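Local coordinates for prenyltransference for protein (Lavandula lanata, PDB 5HC8) that catalyses, as a lavandulyl diphosphate synthase, the head-to-middle joining of two dimethylallyl diphosphate units into a branched monoterpene diphosphate, at residues G56-L60 against G133-I137; L88-K93 against D119-A124. Residue numbers count along the deposited sequence, not the author numbering.

Contact 1: G56-L60 against G133-I137; sequences GIKLL and GMHFI. With SO4 (sulfate ion), chain E.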
# COMPACT_ATOMS: atom_id res chain seq x y z
N GLY A 56 -5.70 -0.73 -25.10
CA GLY A 56 -5.49 0.69 -24.94
C GLY A 56 -4.95 1.07 -23.58
O GLY A 56 -4.98 2.23 -23.21
N ILE A 57 -4.44 0.11 -22.82
CA ILE A 57 -3.73 0.45 -21.58
C ILE A 57 -2.39 1.15 -21.99
O ILE A 57 -1.77 0.80 -22.95
CB ILE A 57 -3.50 -0.82 -20.77
CG1 ILE A 57 -4.84 -1.36 -20.23
CG2 ILE A 57 -2.47 -0.60 -19.64
CD1 ILE A 57 -4.74 -2.79 -19.80
N LYS A 58 -2.02 2.17 -21.26
CA LYS A 58 -0.88 3.00 -21.58
C LYS A 58 0.40 2.51 -20.92
O LYS A 58 1.44 2.62 -21.48
CB LYS A 58 -1.15 4.43 -21.23
CG LYS A 58 -2.25 5.04 -22.10
CD LYS A 58 -2.56 6.42 -21.64
CE LYS A 58 -3.66 7.07 -22.50
NZ LYS A 58 -4.24 8.24 -21.76
N LEU A 59 0.27 1.93 -19.74
CA LEU A 59 1.41 1.30 -19.11
C LEU A 59 1.03 0.00 -18.41
O LEU A 59 0.08 -0.03 -17.65
CB LEU A 59 2.04 2.36 -18.14
CG LEU A 59 2.96 1.70 -17.10
CD1 LEU A 59 4.14 1.08 -17.77
CD2 LEU A 59 3.34 2.77 -16.09
N LEU A 60 1.74 -1.07 -18.72
CA LEU A 60 1.60 -2.35 -18.02
C LEU A 60 2.91 -2.62 -17.27
O LEU A 60 3.99 -2.65 -17.91
CB LEU A 60 1.46 -3.48 -18.96
CG LEU A 60 1.21 -4.83 -18.27
CD1 LEU A 60 -0.19 -4.87 -17.64
CD2 LEU A 60 1.41 -5.99 -19.20
N GLY A 133 4.27 3.01 -28.73
CA GLY A 133 3.14 2.20 -28.27
C GLY A 133 3.10 2.10 -26.74
O GLY A 133 3.64 2.94 -26.04
N MET A 134 2.44 1.07 -26.24
CA MET A 134 2.21 0.98 -24.82
C MET A 134 3.56 0.80 -24.19
O MET A 134 4.40 0.07 -24.70
CB MET A 134 1.32 -0.22 -24.49
CG MET A 134 1.00 -0.44 -23.01
SD MET A 134 0.13 -1.97 -22.71
CE MET A 134 1.44 -3.16 -22.71
N HIS A 135 3.74 1.44 -23.05
CA HIS A 135 4.90 1.21 -22.21
C HIS A 135 4.69 -0.13 -21.41
O HIS A 135 3.59 -0.40 -20.87
CB HIS A 135 5.04 2.44 -21.31
CG HIS A 135 6.38 2.64 -20.68
ND1 HIS A 135 6.64 3.74 -19.90
CD2 HIS A 135 7.52 1.92 -20.72
CE1 HIS A 135 7.89 3.69 -19.48
NE2 HIS A 135 8.44 2.58 -19.95
N PHE A 136 5.76 -0.93 -21.36
CA PHE A 136 5.85 -2.14 -20.57
C PHE A 136 7.03 -2.00 -19.62
O PHE A 136 8.18 -1.84 -20.06
CB PHE A 136 6.09 -3.35 -21.47
CG PHE A 136 6.45 -4.61 -20.74
CD1 PHE A 136 5.89 -4.93 -19.48
CD2 PHE A 136 7.42 -5.47 -21.26
CE1 PHE A 136 6.26 -6.10 -18.81
CE2 PHE A 136 7.77 -6.66 -20.59
CZ PHE A 136 7.18 -6.98 -19.37
N ILE A 137 6.77 -1.97 -18.31
CA ILE A 137 7.84 -1.95 -17.30
C ILE A 137 7.97 -3.34 -16.67
O ILE A 137 6.97 -3.94 -16.21
CB ILE A 137 7.58 -0.92 -16.21
CG1 ILE A 137 7.72 0.47 -16.80
CG2 ILE A 137 8.58 -1.05 -15.03
CD1 ILE A 137 7.21 1.60 -15.91
S SO4 E . 4.80 6.87 -20.32
O1 SO4 E . 4.58 5.61 -19.49
O2 SO4 E . 4.97 8.20 -19.61
O3 SO4 E . 6.04 6.74 -21.18
O4 SO4 E . 3.61 6.93 -21.23

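Contact 2: L88-K93 against D119-A124; sequences LRSDVK and DAISYA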
# COMPACT_ATOMS: atom_id res chain seq x y z
N LEU A 88 13.52 -11.41 -22.42
CA LEU A 88 13.98 -10.14 -22.94
C LEU A 88 14.65 -10.30 -24.32
O LEU A 88 14.54 -9.42 -25.21
CB LEU A 88 15.00 -9.50 -21.95
CG LEU A 88 14.45 -9.00 -20.61
CD1 LEU A 88 15.56 -8.46 -19.70
CD2 LEU A 88 13.42 -7.91 -20.82
N ARG A 89 15.33 -11.42 -24.48
CA ARG A 89 15.97 -11.71 -25.75
C ARG A 89 15.03 -12.15 -26.89
O ARG A 89 15.23 -11.72 -28.02
CB ARG A 89 17.19 -12.63 -25.52
CG ARG A 89 18.33 -11.79 -25.02
CD ARG A 89 19.62 -12.54 -24.73
NE ARG A 89 20.77 -11.96 -25.42
CZ ARG A 89 21.22 -10.69 -25.33
NH1 ARG A 89 20.62 -9.78 -24.57
NH2 ARG A 89 22.29 -10.31 -26.04
N SER A 90 13.99 -12.94 -26.61
CA SER A 90 13.04 -13.35 -27.61
C SER A 90 11.74 -12.54 -27.59
O SER A 90 11.51 -11.69 -28.44
CB SER A 90 12.72 -14.83 -27.44
OG SER A 90 12.24 -15.05 -26.14
N ASP A 91 10.90 -12.84 -26.59
CA ASP A 91 9.54 -12.29 -26.49
C ASP A 91 9.55 -10.79 -26.53
O ASP A 91 8.79 -10.18 -27.26
CB ASP A 91 8.88 -12.78 -25.21
CG ASP A 91 8.65 -14.26 -25.22
OD1 ASP A 91 8.92 -14.87 -26.29
OD2 ASP A 91 8.16 -14.80 -24.21
N VAL A 92 10.40 -10.16 -25.74
CA VAL A 92 10.38 -8.73 -25.72
C VAL A 92 10.89 -8.12 -27.01
O VAL A 92 10.36 -7.09 -27.47
CB VAL A 92 11.16 -8.13 -24.55
CG1 VAL A 92 11.28 -6.63 -24.70
CG2 VAL A 92 10.44 -8.44 -23.26
N LYS A 93 11.90 -8.75 -27.60
CA LYS A 93 12.40 -8.29 -28.90
C LYS A 93 11.23 -8.35 -29.93
O LYS A 93 10.99 -7.38 -30.68
CB LYS A 93 13.61 -9.14 -29.33
CG LYS A 93 13.90 -9.11 -30.83
CD LYS A 93 15.11 -9.97 -31.18
CE LYS A 93 15.73 -9.54 -32.51
NZ LYS A 93 16.24 -10.70 -33.28
N ASP A 119 22.55 -6.54 -19.40
CA ASP A 119 22.84 -6.30 -20.80
C ASP A 119 21.60 -6.56 -21.62
O ASP A 119 21.28 -5.82 -22.59
CB ASP A 119 23.95 -7.26 -21.30
CG ASP A 119 25.35 -6.90 -20.76
OD1 ASP A 119 25.55 -5.73 -20.31
OD2 ASP A 119 26.24 -7.79 -20.82
N ALA A 120 20.88 -7.62 -21.25
CA ALA A 120 19.63 -7.92 -21.94
C ALA A 120 18.54 -6.81 -21.79
O ALA A 120 17.81 -6.48 -22.75
CB ALA A 120 19.10 -9.27 -21.49
N ILE A 121 18.48 -6.25 -20.60
CA ILE A 121 17.65 -5.09 -20.29
C ILE A 121 18.12 -3.91 -21.17
O ILE A 121 17.32 -3.35 -21.90
CB ILE A 121 17.74 -4.71 -18.77
CG1 ILE A 121 16.97 -5.75 -17.91
CG2 ILE A 121 17.18 -3.33 -18.51
CD1 ILE A 121 17.33 -5.72 -16.45
N SER A 122 19.40 -3.56 -21.11
CA SER A 122 19.94 -2.48 -21.98
C SER A 122 19.58 -2.65 -23.42
O SER A 122 19.20 -1.70 -24.09
CB SER A 122 21.46 -2.40 -21.88
OG SER A 122 21.79 -1.62 -20.73
N TYR A 123 19.66 -3.87 -23.90
CA TYR A 123 19.40 -4.12 -25.31
C TYR A 123 17.94 -3.80 -25.60
O TYR A 123 17.62 -2.97 -26.48
CB TYR A 123 19.76 -5.57 -25.69
CG TYR A 123 19.19 -6.07 -27.02
CD1 TYR A 123 19.57 -5.48 -28.23
CD2 TYR A 123 18.29 -7.16 -27.06
CE1 TYR A 123 19.06 -5.94 -29.43
CE2 TYR A 123 17.77 -7.65 -28.27
CZ TYR A 123 18.14 -7.03 -29.46
OH TYR A 123 17.63 -7.50 -30.68
N ALA A 124 17.03 -4.42 -24.83
CA ALA A 124 15.61 -4.22 -25.06
C ALA A 124 15.14 -2.77 -24.86
O ALA A 124 14.21 -2.33 -25.51
CB ALA A 124 14.76 -5.19 -24.21

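Contact 1: G56-L60 against G133-I137
Two neighbouring strands of the six-stranded parallel sheet in this undecaprenyl diphosphate synthase-type (cis-prenyltransferase) fold, 59-65 and 135-140, start side by side here. Three backbone hydrogen bonds set the register, pairing L59 with H135 and L60 with F136. H135 N donates to K58 O (3.0 Å), so pairing begins at the residue before the first strand; L60 N then donates to H135 O (2.9 Å) and I137 N to L60 O (2.9 Å). Two of these acceptors also receive a CA-H...O contact, H135 O from L59 CA and L60 O from F136 CA, each at 3.3 Å. The backbone of L59 is satisfied on its other side, by N14 and V16, while that of M134 and F136 bonds Q103, so the pair sits inside the sheet. G56, with positive phi, closes the preceding helix 34-54 in a Schellman motif, and the chain turns from there into the strand. H135 uses both ring nitrogens: ND1 donates to O1 of the sulfate (2.8 Å, nearly linear), an ion probably taken from the crystallisation liquor and held also by K184 N, and NE2 is hydrogen-bonded to S105 OG. Apolar contacts line both faces. L60 and F136 share the face that rests on I49 of helix 34-54, where M134 CE also meets L60 CB at 3.8 Å. Just before the first hydrogen bond M134 CG abuts I57 O at 3.0 Å, and on the H135 face L59 CD1 meets I137 CD1 at 3.6 Å.

Contact 2: L88-K93 against D119-A124
L88 points its CA-CB bond toward helix 115-128 and, in the mt rotamer, places CD1 3.5 Å from I121 CG1 and 4.0 Å from A120 CB. A small residue at A120 leaves room for the leucine, and A124, one turn further along, does the same for V92: with chi1 near 180°, V92 brings CG1 to 3.8 Å from A124 CB. The outer side of the interface is built by longer chains. R89 leaves its CA sideways, runs straight through chi2, then bends at an off-rotamer chi3 of 127° and a chi4 of 56°, which together bring NH1 to 3.4 Å from A120 CA. It gains no hydrogen bond across the contact: at 4.5 Å from NH1, D119 O is too far to bond it, and accepts from Y123 N within its own helix. This is a helix-helix contact at one margin of the alpha/beta cis-prenyltransferase fold, where helices 74-89 and 91-97 meet helix 115-128 over strand 103-107: L88, V92 and A124 all touch F104, and I121 rests on A106. Between helices 74-89 and 91-97, S90 has a chi1 near +60°, placing its OG in a hydrogen bond to D86 O. L88 O lies 4.2 Å from V92 N and, buried by the contact, has no polar partner in the model. Y123 has its CB toward the other segment and chi1 near 180°, and its OH lies 3.3 Å from CE of the largely extended K93. R89, K93 and Y123 also touch a crystal neighbour, so their outer torsions may partly reflect the lattice.

Overall arrangement
From the N terminus, the chain enters contact 1 at 56-60, where strand 59-65 begins, and runs on through helix 74-89 to 88-93. It then passes through helix 91-97 and strand 103-107 to helix 115-128, where 119-124 closes the shorter loop, that of contact 2. Strand 135-140 follows, and 133-137 closes the larger loop, so contact 2 lies wholly within the span of contact 1 and the two do not cross. Contact 1 joins strands inside the sheet; contact 2 joins helices packed on strand 103-107, the outermost on that side within the chain. Their centres are about 17 Å apart, but F136 CE2 and V92 CG2 meet at 4.2 Å.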